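Local coordinates for Cgl0159-like domain-containing protein (Corynebacterium glutamicum, PDB 3FOK) that is of unknown function but folds as a TIM barrel and is found in an assembly of five copies, at residues 178-184 with 218-224; 255-259 with 290-294; 229-233 with 260-265; 72-76 with 276-280; 32-37 with 104-109. All coordinates share one frame; numbering follows the deposited sequence.

Interaction 1 (178-184 with 218-224); sequences PIMLEPF and YTWMKLP
Leu-181 and Met-221 meet side by side on the helix-facing surface of this strand pair. The selenomethionine chain of Met-221 is bent at chi2 and chi3, so that its methyl CE fits against the leucine, 3.8 Å from CB of Leu-181. Further on, the ring corner CG of Pro-183 presses on CD2 of Leu-223 at 3.7 Å. On the other surface, CG of Met-180 nestles against CB of Lys-222 (3.9 Å). The lysine runs fully extended, bringing NZ to OE1 of Glu-182 at 2.8 Å, a salt bridge on the syn side but 33° out of the carboxylate plane; Lys-146 is a second partner of that oxygen. Beyond it CE1 of Phe-184 lies against CG of Pro-224 (3.9 Å). Four backbone hydrogen bonds, from Ile-179 N to Tyr-218 O up to Lys-222 N to Leu-181 O, join the strands in parallel. Ile-179 and Leu-181 pack on helix 158-174, whereas Met-180 reaches Phe-144 and Leu-241 on strands to either side: two neighbouring strands of a TIM barrel.

Interaction 2 (255-259 with 290-294); sequences FASWE and TAARL
With CG anti to its carbonyl carbon (chi1 -78°), Phe-255 swings its ring toward the facing helix, where Thr-290 holds CG2 anti to its own backbone N. The two groups meet as a CH-pi contact: CG2 of Thr-290 stands over the middle of the Phe-255 ring, 3.5 Å from the centroid and 13° off the normal. That rotamer also sends the threonine hydroxyl back to its own helix, where OG1 bonds to Ala-286 O.

One turn on, Leu-294 divides its two methyls between two partners. CD2 tucks in beside CD1 of Phe-255 at 3.9 Å, close to the carbonyl of the same residue, while CD1 comes 3.7 Å from OE2 of Glu-259 at the more exposed border. Deeper in, CB of Ala-291 lies at the edge of the Trp-258 indole, 4.4 Å from CZ3. No hydrogen bond crosses between the two segments, which meet by packing; their short axes are 10.7 Å apart and 16° from parallel. Trp-258 reaches strand 267-272 and Ala-291 reaches Phe-45 of strand 44-48, so this is the side-by-side packing of consecutive outer helices in a TIM barrel.

Interaction 3 (229-233 with 260-265); sequences MERVM and HALTLP
Leu-264 wedges in between Met-229 and Met-233, two selenomethionines one helical turn apart. In Met-233, CG stands anti to the carbonyl carbon (chi1 -72°), which lays it against CB of Leu-264 at 3.8 Å; the chain then bends at chi2 and chi3 and carries the methyl away from this contact. Met-229 is bent at the same two torsions but to another end: its CE touches CB of Ala-261 at 3.9 Å. Its CB also borders CD2 of Leu-264, although that methyl is modelled too close to a backbone oxygen and its exact place is doubtful.

At the exposed margin, Glu-230 is extended and brings OE1 to the edge of the His-260 ring, 4.1 Å from NE2, too far for a bond. Within 260-265, Thr-263 OG1 folds back to donate to His-260 O at 2.6 Å, in the carbonyl plane, and Thr-263 N shares the same oxygen. A water sits 2.7 Å from Met-233 O and 2.8 Å from Pro-265 O, bridging the two backbones.

On the barrel side, Met-229 and Ala-261 rest on Leu-242 of strand 240-243, Met-233 on Leu-223 of strand 219-224; Val-232 turns to helix 199-210, and Pro-265 packs on Arg-15 of the second subunit.

Interaction 4 (72-76 with 276-280); sequences LLERM and LLYPQ
Leu-72 opens the contact by bringing CG to the hydroxyl end of Tyr-278, 3.3 Å from OH and near the plane of the ring, so the leucine meets the tyrosine at its edge. It also touches Ile-94 of helix 92-100.

Three residues on, Arg-75 does most of the work. Its chain is extended to CD and then bends at chi3 (88°), which drops the guanidinium flat over one face of the Tyr-278 ring, the two planes only 3° apart. The overlap is offset toward the rim: NE lies 3.2 Å from CD1 of Tyr-278, and CD comes 3.3 Å from CE1 of the same ring. At the guanidinium edge, NH2 approaches the backbone N of Tyr-278 at 3.4 Å, but both are donors and no bond results. Arg-75 also touches Val-284 of helix 284-295.

Met-76, a selenomethionine, closes the segment by bending CE toward CD2 of Leu-277, a close 3.2 Å in the model. Both residues also rest on Val-47 of strand 44-48.

No hydrogen bond spans these segments. The contact instead couples a greasy inner part to a cationic group lying on an aromatic face, an arrangement in which the ring's electrons probably help to offset the arginine's charge, while the guanidinium edge toward Tyr-278 N brings two donors together and gains no bond.

Interaction 5 (32-37 with 104-109); sequences RRKREL and LDDKIV
Arg-32 reaches the type II turn from Leu-104 to Lys-107 and grips both ends with one nitrogen. NH1 donates to Leu-104 O at 3.2 Å, almost straight (171°), and to Lys-107 O at 2.9 Å; both oxygens lie in the guanidinium plane. The chain leaves CA trans to N (chi1 179°) and bends at chi3, which carries the group there. CG2 of Val-109 sits 3.3 Å above one of its faces and CG of Lys-34 covers the opposite one. NH2 goes on to Asp-143 and Gly-141, so this buried charge is held from several directions.

The solvent side is looser in its side chains, though its backbone is well tied: Arg-33 N donates to the anti lone pair of Asp-105 OD1, and Asp-106 N to Arg-33 O at 2.7 Å. Arg-33 makes a salt bridge from NH2 to Asp-106 OD1 (2.7 Å), but the two planes stand 80° apart, a one-pronged meeting with OD2 of Asp-106 over one face of the guanidinium. Arg-35 lies between these extremes: NE is tied to Glu-36 O at 2.8 Å, Ile-108 CG1 lies over one guanidinium face, and NH1 pairs with Asp-86.

Ile-108 bonds to Asp-86 and Val-88 at strand 87-90, Val-109 to Asp-143 and Phe-144 at strand 144-151; Leu-104 packs on helix 92-100, and Leu-37 on Leu-44 of strand 44-48.

How the interactions relate
Along the chain, interaction 4 opens between the segments of interaction 5 and spans interactions 1 and 3; interaction 5 closes before interaction 1 opens, and interactions 3 and 2 follow with alternating segments. Interactions 1 and 5 reach the same barrel sheet, their centres about 20 Å apart, and meet where Leu-37 touches Pro-178 and Trp-220. Interaction 1 touches interaction 3 through Leu-223 and Met-233. Interactions 2 and 3 share helix 252-261, with centres about 14 Å apart, and Leu-276 links interaction 2 to interaction 4. Interactions 1 and 4 lie on opposite sides of the chain's centre. Together they join barrel strands, surrounding helices and the stretch preceding the first strand into one closed fold.

Interaction 1 (178-184 with 218-224)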
# COMPACT_ATOMS: atom_id res chain seq x y z
N PRO A 178 -6.55 21.98 15.70
CA PRO A 178 -7.56 21.25 16.47
C PRO A 178 -8.30 20.26 15.57
O PRO A 178 -8.65 20.58 14.44
CB PRO A 178 -8.48 22.36 16.97
CG PRO A 178 -7.55 23.52 17.13
CD PRO A 178 -6.73 23.43 15.86
N ILE A 179 -8.50 19.04 16.07
CA ILE A 179 -9.19 18.03 15.29
C ILE A 179 -10.34 17.40 16.08
O ILE A 179 -10.17 16.85 17.18
CB ILE A 179 -8.21 16.94 14.79
CG1 ILE A 179 -8.96 15.92 13.94
CG2 ILE A 179 -7.50 16.29 15.97
CD1 ILE A 179 -8.05 14.96 13.20
N MSE A 180 -11.52 17.49 15.48
CA MSE A 180 -12.79 17.03 16.02
C MSE A 180 -13.13 15.62 15.52
O MSE A 180 -13.25 15.39 14.32
CB MSE A 180 -13.84 18.04 15.53
CG MSE A 180 -15.20 18.04 16.16
SE MSE A 180 -16.28 19.28 15.10
CE MSE A 180 -15.46 20.95 15.64
N LEU A 181 -13.29 14.67 16.44
CA LEU A 181 -13.64 13.30 16.06
C LEU A 181 -15.08 13.00 16.45
O LEU A 181 -15.48 13.23 17.59
CB LEU A 181 -12.71 12.28 16.73
CG LEU A 181 -11.19 12.37 16.56
CD1 LEU A 181 -10.56 11.13 17.17
CD2 LEU A 181 -10.83 12.47 15.09
N GLU A 182 -15.86 12.48 15.50
CA GLU A 182 -17.25 12.12 15.75
C GLU A 182 -17.31 10.60 15.81
O GLU A 182 -17.40 9.94 14.77
CB GLU A 182 -18.15 12.63 14.63
CG GLU A 182 -19.65 12.58 14.95
CD GLU A 182 -20.52 13.06 13.80
OE1 GLU A 182 -20.15 14.06 13.14
OE2 GLU A 182 -21.58 12.45 13.56
N PRO A 183 -17.24 10.02 17.02
CA PRO A 183 -17.27 8.57 17.18
C PRO A 183 -18.68 7.99 17.32
O PRO A 183 -19.62 8.68 17.70
CB PRO A 183 -16.45 8.36 18.44
CG PRO A 183 -16.92 9.50 19.28
CD PRO A 183 -16.96 10.67 18.31
N PHE A 184 -18.78 6.70 17.02
CA PHE A 184 -20.03 5.96 17.10
C PHE A 184 -19.71 4.47 17.06
O PHE A 184 -18.71 4.06 16.48
CB PHE A 184 -20.91 6.23 15.87
CG PHE A 184 -21.75 7.46 15.96
CD1 PHE A 184 -22.77 7.56 16.90
CD2 PHE A 184 -21.56 8.50 15.05
CE1 PHE A 184 -23.60 8.69 16.92
CE2 PHE A 184 -22.38 9.62 15.07
CZ PHE A 184 -23.40 9.71 16.01
N TYR A 218 -4.76 17.85 20.84
CA TYR A 218 -5.51 18.76 19.99
C TYR A 218 -6.81 18.13 19.54
O TYR A 218 -7.47 18.65 18.63
CB TYR A 218 -4.70 19.15 18.76
CG TYR A 218 -3.74 20.27 19.01
CD1 TYR A 218 -2.49 20.03 19.59
CD2 TYR A 218 -4.10 21.59 18.74
CE1 TYR A 218 -1.63 21.08 19.89
CE2 TYR A 218 -3.25 22.65 19.05
CZ TYR A 218 -2.01 22.38 19.63
OH TYR A 218 -1.18 23.42 19.96
N THR A 219 -7.20 17.03 20.16
CA THR A 219 -8.42 16.37 19.72
C THR A 219 -9.65 16.68 20.57
O THR A 219 -9.60 16.69 21.80
CB THR A 219 -8.23 14.84 19.61
OG1 THR A 219 -8.75 14.20 20.78
CG2 THR A 219 -6.75 14.50 19.47
N TRP A 220 -10.75 16.96 19.87
CA TRP A 220 -12.03 17.27 20.47
C TRP A 220 -12.98 16.12 20.15
O TRP A 220 -12.69 15.28 19.31
CB TRP A 220 -12.61 18.55 19.86
CG TRP A 220 -11.94 19.81 20.26
CD1 TRP A 220 -10.60 20.09 20.19
CD2 TRP A 220 -12.56 21.00 20.77
NE1 TRP A 220 -10.36 21.37 20.63
CE2 TRP A 220 -11.54 21.95 20.99
CE3 TRP A 220 -13.89 21.34 21.06
CZ2 TRP A 220 -11.81 23.23 21.49
CZ3 TRP A 220 -14.16 22.62 21.56
CH2 TRP A 220 -13.12 23.54 21.77
N MSE A 221 -14.12 16.11 20.83
CA MSE A 221 -15.12 15.08 20.61
C MSE A 221 -16.40 15.76 20.14
O MSE A 221 -16.75 16.85 20.59
CB MSE A 221 -15.41 14.32 21.91
CG MSE A 221 -14.27 13.46 22.43
SE MSE A 221 -14.03 11.81 21.43
CE MSE A 221 -12.40 12.23 20.51
N LYS A 222 -17.08 15.10 19.21
CA LYS A 222 -18.35 15.59 18.68
C LYS A 222 -19.26 14.42 19.02
O LYS A 222 -19.24 13.40 18.34
CB LYS A 222 -18.24 15.80 17.17
CG LYS A 222 -19.46 16.42 16.51
CD LYS A 222 -19.24 16.53 15.01
CE LYS A 222 -20.49 16.95 14.27
NZ LYS A 222 -20.30 16.82 12.80
N LEU A 223 -20.04 14.57 20.09
CA LEU A 223 -20.91 13.50 20.54
C LEU A 223 -22.40 13.76 20.41
O LEU A 223 -22.84 14.91 20.31
CB LEU A 223 -20.61 13.18 22.01
CG LEU A 223 -19.15 12.95 22.40
CD1 LEU A 223 -19.06 12.70 23.89
CD2 LEU A 223 -18.58 11.77 21.63
N PRO A 224 -23.20 12.68 20.40
CA PRO A 224 -24.66 12.79 20.28
C PRO A 224 -25.25 12.93 21.68
O PRO A 224 -24.76 12.31 22.63
CB PRO A 224 -25.04 11.47 19.63
CG PRO A 224 -24.10 10.52 20.29
CD PRO A 224 -22.78 11.28 20.26

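Interaction 2 (255-259 with 290-294)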
# COMPACT_ATOMS: atom_id res chain seq x y z
N PHE A 255 -34.27 20.76 21.92
CA PHE A 255 -33.55 21.91 22.46
C PHE A 255 -33.32 21.77 23.96
O PHE A 255 -32.28 22.20 24.48
CB PHE A 255 -34.33 23.20 22.17
CG PHE A 255 -34.19 23.70 20.76
CD1 PHE A 255 -32.95 24.12 20.28
CD2 PHE A 255 -35.29 23.74 19.91
CE1 PHE A 255 -32.81 24.59 18.98
CE2 PHE A 255 -35.16 24.20 18.60
CZ PHE A 255 -33.92 24.63 18.13
N ALA A 256 -34.27 21.17 24.65
CA ALA A 256 -34.17 20.99 26.10
C ALA A 256 -33.04 20.03 26.47
O ALA A 256 -32.32 20.26 27.43
CB ALA A 256 -35.50 20.47 26.65
N SER A 257 -32.89 18.95 25.70
CA SER A 257 -31.84 17.98 25.98
C SER A 257 -30.47 18.61 25.76
O SER A 257 -29.52 18.31 26.49
CB SER A 257 -32.00 16.75 25.09
OG SER A 257 -31.92 17.09 23.72
N TRP A 258 -30.36 19.49 24.77
CA TRP A 258 -29.10 20.17 24.48
C TRP A 258 -28.78 21.10 25.64
O TRP A 258 -27.65 21.12 26.14
CB TRP A 258 -29.22 21.00 23.20
CG TRP A 258 -29.44 20.21 21.94
CD1 TRP A 258 -29.50 18.86 21.82
CD2 TRP A 258 -29.63 20.74 20.63
NE1 TRP A 258 -29.72 18.51 20.51
CE2 TRP A 258 -29.80 19.65 19.76
CE3 TRP A 258 -29.67 22.04 20.10
CZ2 TRP A 258 -30.01 19.80 18.38
CZ3 TRP A 258 -29.88 22.19 18.73
CH2 TRP A 258 -30.04 21.08 17.89
N GLU A 259 -29.78 21.87 26.06
CA GLU A 259 -29.62 22.81 27.15
C GLU A 259 -29.07 22.12 28.40
O GLU A 259 -28.20 22.67 29.08
CB GLU A 259 -30.97 23.47 27.46
CG GLU A 259 -30.92 24.54 28.54
CD GLU A 259 -32.23 25.30 28.67
OE1 GLU A 259 -33.29 24.65 28.80
OE2 GLU A 259 -32.20 26.55 28.64
N THR A 290 -32.42 30.22 18.52
CA THR A 290 -32.70 29.41 19.70
C THR A 290 -31.40 28.75 20.13
O THR A 290 -30.93 28.96 21.26
CB THR A 290 -33.72 28.31 19.38
OG1 THR A 290 -34.96 28.91 18.96
CG2 THR A 290 -33.97 27.44 20.60
N ALA A 291 -30.83 27.97 19.22
CA ALA A 291 -29.58 27.26 19.47
C ALA A 291 -28.50 28.26 19.89
O ALA A 291 -27.77 28.03 20.86
CB ALA A 291 -29.15 26.51 18.22
N ALA A 292 -28.40 29.36 19.15
CA ALA A 292 -27.41 30.38 19.43
C ALA A 292 -27.50 30.90 20.86
O ALA A 292 -26.50 30.95 21.58
CB ALA A 292 -27.56 31.53 18.45
N ARG A 293 -28.70 31.29 21.26
CA ARG A 293 -28.92 31.84 22.60
C ARG A 293 -28.85 30.76 23.67
O ARG A 293 -28.97 31.03 24.87
CB ARG A 293 -30.25 32.59 22.64
CG ARG A 293 -30.23 33.84 21.73
CD ARG A 293 -31.58 34.53 21.57
NE ARG A 293 -32.60 33.66 20.99
CZ ARG A 293 -33.76 34.07 20.50
NH1 ARG A 293 -34.07 35.37 20.50
NH2 ARG A 293 -34.63 33.20 20.01
N LEU A 294 -28.63 29.52 23.24
CA LEU A 294 -28.52 28.39 24.14
C LEU A 294 -27.03 28.17 24.43
O LEU A 294 -26.65 27.74 25.52
CB LEU A 294 -29.11 27.14 23.48
CG LEU A 294 -30.03 26.23 24.29
CD1 LEU A 294 -31.01 27.05 25.12
CD2 LEU A 294 -30.78 25.32 23.33

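Interaction 3 (229-233 with 260-265)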
# COMPACT_ATOMS: atom_id res chain seq x y z
N MSE A 229 -26.28 11.48 30.03
CA MSE A 229 -25.18 12.30 29.48
C MSE A 229 -24.10 12.87 30.37
O MSE A 229 -23.18 13.59 29.89
CB MSE A 229 -25.75 13.52 28.78
CG MSE A 229 -26.04 13.32 27.30
SE MSE A 229 -24.48 12.94 26.26
CE MSE A 229 -24.03 14.73 25.70
N GLU A 230 -24.17 12.60 31.65
CA GLU A 230 -23.24 13.22 32.59
C GLU A 230 -22.31 12.12 32.98
O GLU A 230 -21.22 12.32 33.51
CB GLU A 230 -24.13 13.74 33.66
CG GLU A 230 -23.63 14.36 34.94
CD GLU A 230 -24.85 14.58 35.79
OE1 GLU A 230 -25.88 15.09 35.25
OE2 GLU A 230 -24.83 14.18 36.96
N ARG A 231 -22.74 10.96 32.51
CA ARG A 231 -22.07 9.72 32.70
C ARG A 231 -21.25 9.49 31.43
O ARG A 231 -20.19 8.87 31.49
CB ARG A 231 -23.12 8.66 32.88
CG ARG A 231 -22.56 7.32 33.21
CD ARG A 231 -23.67 6.33 33.44
NE ARG A 231 -23.25 4.98 33.11
CZ ARG A 231 -23.97 4.13 32.39
NH1 ARG A 231 -25.16 4.49 31.94
NH2 ARG A 231 -23.50 2.93 32.11
N VAL A 232 -21.75 9.98 30.30
CA VAL A 232 -21.03 9.85 29.05
C VAL A 232 -19.87 10.82 29.14
O VAL A 232 -18.77 10.53 28.70
CB VAL A 232 -21.91 10.24 27.84
CG1 VAL A 232 -21.07 10.30 26.58
CG2 VAL A 232 -23.05 9.25 27.67
N MSE A 233 -20.13 11.98 29.74
CA MSE A 233 -19.09 13.00 29.89
C MSE A 233 -17.99 12.61 30.87
O MSE A 233 -16.96 13.27 30.92
CB MSE A 233 -19.71 14.33 30.30
CG MSE A 233 -20.50 15.02 29.19
SE MSE A 233 -19.55 15.06 27.49
CE MSE A 233 -20.73 13.89 26.50
N HIS A 260 -29.57 20.93 28.70
CA HIS A 260 -29.09 20.19 29.86
C HIS A 260 -27.66 19.72 29.68
O HIS A 260 -26.80 19.97 30.52
CB HIS A 260 -29.96 18.97 30.14
CG HIS A 260 -29.34 18.01 31.12
ND1 HIS A 260 -29.12 18.35 32.44
CD2 HIS A 260 -28.84 16.77 30.96
CE1 HIS A 260 -28.49 17.35 33.04
NE2 HIS A 260 -28.31 16.38 32.16
N ALA A 261 -27.41 19.02 28.58
CA ALA A 261 -26.08 18.50 28.28
C ALA A 261 -25.05 19.62 28.22
O ALA A 261 -23.89 19.45 28.62
CB ALA A 261 -26.10 17.75 26.95
N LEU A 262 -25.48 20.78 27.73
CA LEU A 262 -24.62 21.95 27.60
C LEU A 262 -24.03 22.40 28.94
O LEU A 262 -23.06 23.16 28.97
CB LEU A 262 -25.42 23.09 26.96
CG LEU A 262 -24.92 23.72 25.66
CD1 LEU A 262 -24.22 22.70 24.78
CD2 LEU A 262 -26.11 24.33 24.93
N THR A 263 -24.62 21.94 30.05
CA THR A 263 -24.14 22.32 31.37
C THR A 263 -23.10 21.35 31.92
O THR A 263 -22.43 21.64 32.91
CB THR A 263 -25.29 22.40 32.40
OG1 THR A 263 -25.78 21.07 32.67
CG2 THR A 263 -26.43 23.25 31.87
N LEU A 264 -22.98 20.19 31.28
CA LEU A 264 -22.04 19.16 31.73
C LEU A 264 -20.57 19.54 31.59
O LEU A 264 -20.18 20.31 30.72
CB LEU A 264 -22.32 17.86 30.98
CG LEU A 264 -23.48 17.01 31.53
CD1 LEU A 264 -24.51 17.88 32.23
CD2 LEU A 264 -24.11 16.25 30.38
N PRO A 265 -19.71 18.97 32.46
CA PRO A 265 -18.27 19.22 32.48
C PRO A 265 -17.59 18.92 31.15
O PRO A 265 -17.73 17.82 30.61
CB PRO A 265 -17.77 18.29 33.59
CG PRO A 265 -18.97 18.08 34.46
CD PRO A 265 -20.07 17.93 33.45
O HOH W 1 -15.98 15.73 31.39

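Interaction 4 (72-76 with 276-280)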
# COMPACT_ATOMS: atom_id res chain seq x y z
N LEU A 72 -29.01 25.43 -0.19
CA LEU A 72 -28.17 25.01 0.92
C LEU A 72 -27.30 26.19 1.32
O LEU A 72 -27.18 26.52 2.50
CB LEU A 72 -27.27 23.84 0.51
CG LEU A 72 -26.74 22.91 1.62
CD1 LEU A 72 -25.57 22.11 1.07
CD2 LEU A 72 -26.30 23.70 2.83
N LEU A 73 -26.70 26.84 0.32
CA LEU A 73 -25.85 28.00 0.57
C LEU A 73 -26.64 29.15 1.19
O LEU A 73 -26.13 29.83 2.08
CB LEU A 73 -25.17 28.44 -0.73
CG LEU A 73 -24.11 27.49 -1.29
CD1 LEU A 73 -23.62 27.98 -2.65
CD2 LEU A 73 -22.95 27.39 -0.31
N GLU A 74 -27.86 29.37 0.72
CA GLU A 74 -28.70 30.44 1.26
C GLU A 74 -28.98 30.17 2.73
O GLU A 74 -28.80 31.04 3.59
CB GLU A 74 -30.02 30.53 0.50
CG GLU A 74 -30.28 31.87 -0.19
CD GLU A 74 -30.19 33.06 0.74
OE1 GLU A 74 -30.98 33.14 1.71
OE2 GLU A 74 -29.33 33.94 0.50
N ARG A 75 -29.44 28.96 3.03
CA ARG A 75 -29.75 28.58 4.39
C ARG A 75 -28.51 28.72 5.27
O ARG A 75 -28.61 29.07 6.44
CB ARG A 75 -30.28 27.14 4.41
CG ARG A 75 -31.41 26.91 3.41
CD ARG A 75 -31.84 25.46 3.34
NE ARG A 75 -32.87 25.16 4.33
CZ ARG A 75 -34.18 25.25 4.10
NH1 ARG A 75 -34.63 25.62 2.92
NH2 ARG A 75 -35.04 24.96 5.07
N MSE A 76 -27.35 28.47 4.69
CA MSE A 76 -26.08 28.60 5.41
C MSE A 76 -25.79 30.07 5.66
O MSE A 76 -25.41 30.46 6.77
CB MSE A 76 -24.94 27.97 4.60
CG MSE A 76 -24.31 26.74 5.24
SE MSE A 76 -23.56 27.07 6.98
CE MSE A 76 -25.18 26.94 8.01
N LEU A 276 -30.88 22.55 12.40
CA LEU A 276 -30.89 24.01 12.34
C LEU A 276 -31.17 24.53 10.93
O LEU A 276 -31.82 25.57 10.76
CB LEU A 276 -29.56 24.55 12.87
CG LEU A 276 -29.25 24.05 14.29
CD1 LEU A 276 -27.86 24.51 14.70
CD2 LEU A 276 -30.31 24.55 15.26
N LEU A 277 -30.66 23.84 9.92
CA LEU A 277 -30.90 24.19 8.53
C LEU A 277 -32.01 23.19 8.21
O LEU A 277 -31.97 22.07 8.70
CB LEU A 277 -29.70 23.85 7.65
CG LEU A 277 -28.31 24.37 8.03
CD1 LEU A 277 -27.26 23.58 7.26
CD2 LEU A 277 -28.19 25.85 7.74
N TYR A 278 -33.01 23.58 7.43
CA TYR A 278 -34.10 22.65 7.12
C TYR A 278 -34.86 22.25 8.39
O TYR A 278 -34.98 21.06 8.69
CB TYR A 278 -33.56 21.37 6.48
CG TYR A 278 -32.61 21.59 5.34
CD1 TYR A 278 -33.07 21.99 4.08
CD2 TYR A 278 -31.24 21.44 5.53
CE1 TYR A 278 -32.18 22.23 3.04
CE2 TYR A 278 -30.34 21.68 4.50
CZ TYR A 278 -30.82 22.07 3.26
OH TYR A 278 -29.93 22.33 2.24
N PRO A 279 -35.35 23.23 9.17
CA PRO A 279 -36.08 22.82 10.37
C PRO A 279 -37.39 22.18 9.92
O PRO A 279 -37.73 22.24 8.74
CB PRO A 279 -36.30 24.15 11.10
CG PRO A 279 -35.13 24.98 10.65
CD PRO A 279 -35.06 24.67 9.18
N GLN A 280 -38.11 21.57 10.85
CA GLN A 280 -39.37 20.91 10.53
C GLN A 280 -40.37 21.89 9.92
O GLN A 280 -41.22 21.52 9.11
CB GLN A 280 -39.96 20.28 11.80
CG GLN A 280 -41.07 19.27 11.57
CD GLN A 280 -41.06 18.16 12.62
OE1 GLN A 280 -41.97 17.34 12.68
NE2 GLN A 280 -40.02 18.14 13.45

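Interaction 5 (32-37 with 104-109)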
# COMPACT_ATOMS: atom_id res chain seq x y z
N ARG A 32 -9.33 36.47 4.14
CA ARG A 32 -10.37 36.30 5.14
C ARG A 32 -9.92 36.78 6.52
O ARG A 32 -8.79 36.52 6.94
CB ARG A 32 -10.72 34.81 5.19
CG ARG A 32 -11.77 34.38 6.19
CD ARG A 32 -12.05 32.90 6.00
NE ARG A 32 -11.10 32.04 6.70
CZ ARG A 32 -11.24 31.66 7.97
NH1 ARG A 32 -12.30 32.07 8.66
NH2 ARG A 32 -10.34 30.88 8.54
N ARG A 33 -10.80 37.49 7.21
CA ARG A 33 -10.50 37.99 8.55
C ARG A 33 -10.62 36.83 9.52
O ARG A 33 -11.69 36.23 9.65
CB ARG A 33 -11.49 39.08 8.95
CG ARG A 33 -11.35 40.37 8.17
CD ARG A 33 -10.70 41.45 9.02
NE ARG A 33 -11.41 41.65 10.28
CZ ARG A 33 -12.73 41.85 10.37
NH1 ARG A 33 -13.48 41.87 9.28
NH2 ARG A 33 -13.29 42.03 11.56
N LYS A 34 -9.53 36.51 10.21
CA LYS A 34 -9.55 35.40 11.15
C LYS A 34 -9.84 35.84 12.58
O LYS A 34 -9.73 37.01 12.92
CB LYS A 34 -8.22 34.65 11.08
CG LYS A 34 -7.98 34.02 9.72
CD LYS A 34 -6.56 33.53 9.56
CE LYS A 34 -6.31 33.10 8.12
NZ LYS A 34 -6.66 34.18 7.16
N ARG A 35 -10.23 34.88 13.41
CA ARG A 35 -10.55 35.14 14.81
C ARG A 35 -10.00 34.04 15.70
O ARG A 35 -9.57 32.99 15.21
CB ARG A 35 -12.06 35.23 15.01
CG ARG A 35 -12.83 34.06 14.41
CD ARG A 35 -14.18 33.88 15.07
NE ARG A 35 -14.07 33.19 16.35
CZ ARG A 35 -15.10 32.91 17.15
NH1 ARG A 35 -16.33 33.26 16.80
NH2 ARG A 35 -14.90 32.26 18.29
N GLU A 36 -10.01 34.29 17.00
CA GLU A 36 -9.54 33.30 17.96
C GLU A 36 -10.54 32.15 17.94
O GLU A 36 -11.72 32.36 17.63
CB GLU A 36 -9.50 33.90 19.37
CG GLU A 36 -8.40 34.94 19.60
CD GLU A 36 -7.03 34.31 19.75
OE1 GLU A 36 -6.89 33.36 20.55
OE2 GLU A 36 -6.09 34.77 19.07
N LEU A 37 -10.07 30.95 18.25
CA LEU A 37 -10.94 29.79 18.25
C LEU A 37 -12.06 30.00 19.27
O LEU A 37 -13.24 29.98 18.92
CB LEU A 37 -10.15 28.54 18.63
CG LEU A 37 -10.61 27.19 18.06
CD1 LEU A 37 -10.03 26.08 18.92
CD2 LEU A 37 -12.13 27.09 18.03
N LEU A 104 -17.24 34.40 5.18
CA LEU A 104 -16.46 33.77 6.24
C LEU A 104 -15.50 34.65 7.05
O LEU A 104 -14.52 34.14 7.59
CB LEU A 104 -15.70 32.57 5.67
CG LEU A 104 -16.47 31.24 5.52
CD1 LEU A 104 -17.90 31.48 5.09
CD2 LEU A 104 -15.74 30.36 4.52
N ASP A 105 -15.77 35.95 7.12
CA ASP A 105 -14.91 36.84 7.90
C ASP A 105 -15.27 36.70 9.37
O ASP A 105 -16.44 36.72 9.72
CB ASP A 105 -15.11 38.30 7.49
CG ASP A 105 -14.59 38.60 6.10
OD1 ASP A 105 -13.43 38.23 5.81
OD2 ASP A 105 -15.33 39.21 5.30
N ASP A 106 -14.26 36.55 10.22
CA ASP A 106 -14.48 36.42 11.66
C ASP A 106 -15.27 35.17 12.01
O ASP A 106 -15.98 35.15 13.02
CB ASP A 106 -15.21 37.64 12.20
CG ASP A 106 -14.31 38.86 12.30
OD1 ASP A 106 -14.86 39.98 12.44
OD2 ASP A 106 -13.07 38.70 12.24
N LYS A 107 -15.17 34.14 11.19
CA LYS A 107 -15.89 32.91 11.46
C LYS A 107 -14.90 31.76 11.60
O LYS A 107 -13.75 31.86 11.19
CB LYS A 107 -16.89 32.60 10.34
CG LYS A 107 -18.00 33.64 10.19
CD LYS A 107 -18.99 33.61 11.36
CE LYS A 107 -20.09 34.64 11.16
NZ LYS A 107 -21.16 34.55 12.20
N ILE A 108 -15.37 30.67 12.20
CA ILE A 108 -14.56 29.49 12.40
C ILE A 108 -14.88 28.50 11.30
O ILE A 108 -16.04 28.13 11.10
CB ILE A 108 -14.86 28.84 13.76
CG1 ILE A 108 -14.38 29.76 14.89
CG2 ILE A 108 -14.21 27.46 13.85
CD1 ILE A 108 -12.91 30.11 14.80
N VAL A 109 -13.86 28.08 10.56
CA VAL A 109 -14.07 27.13 9.48
C VAL A 109 -13.58 25.75 9.90
O VAL A 109 -12.41 25.57 10.26
CB VAL A 109 -13.31 27.52 8.20
CG1 VAL A 109 -13.77 26.65 7.05
CG2 VAL A 109 -13.53 28.99 7.89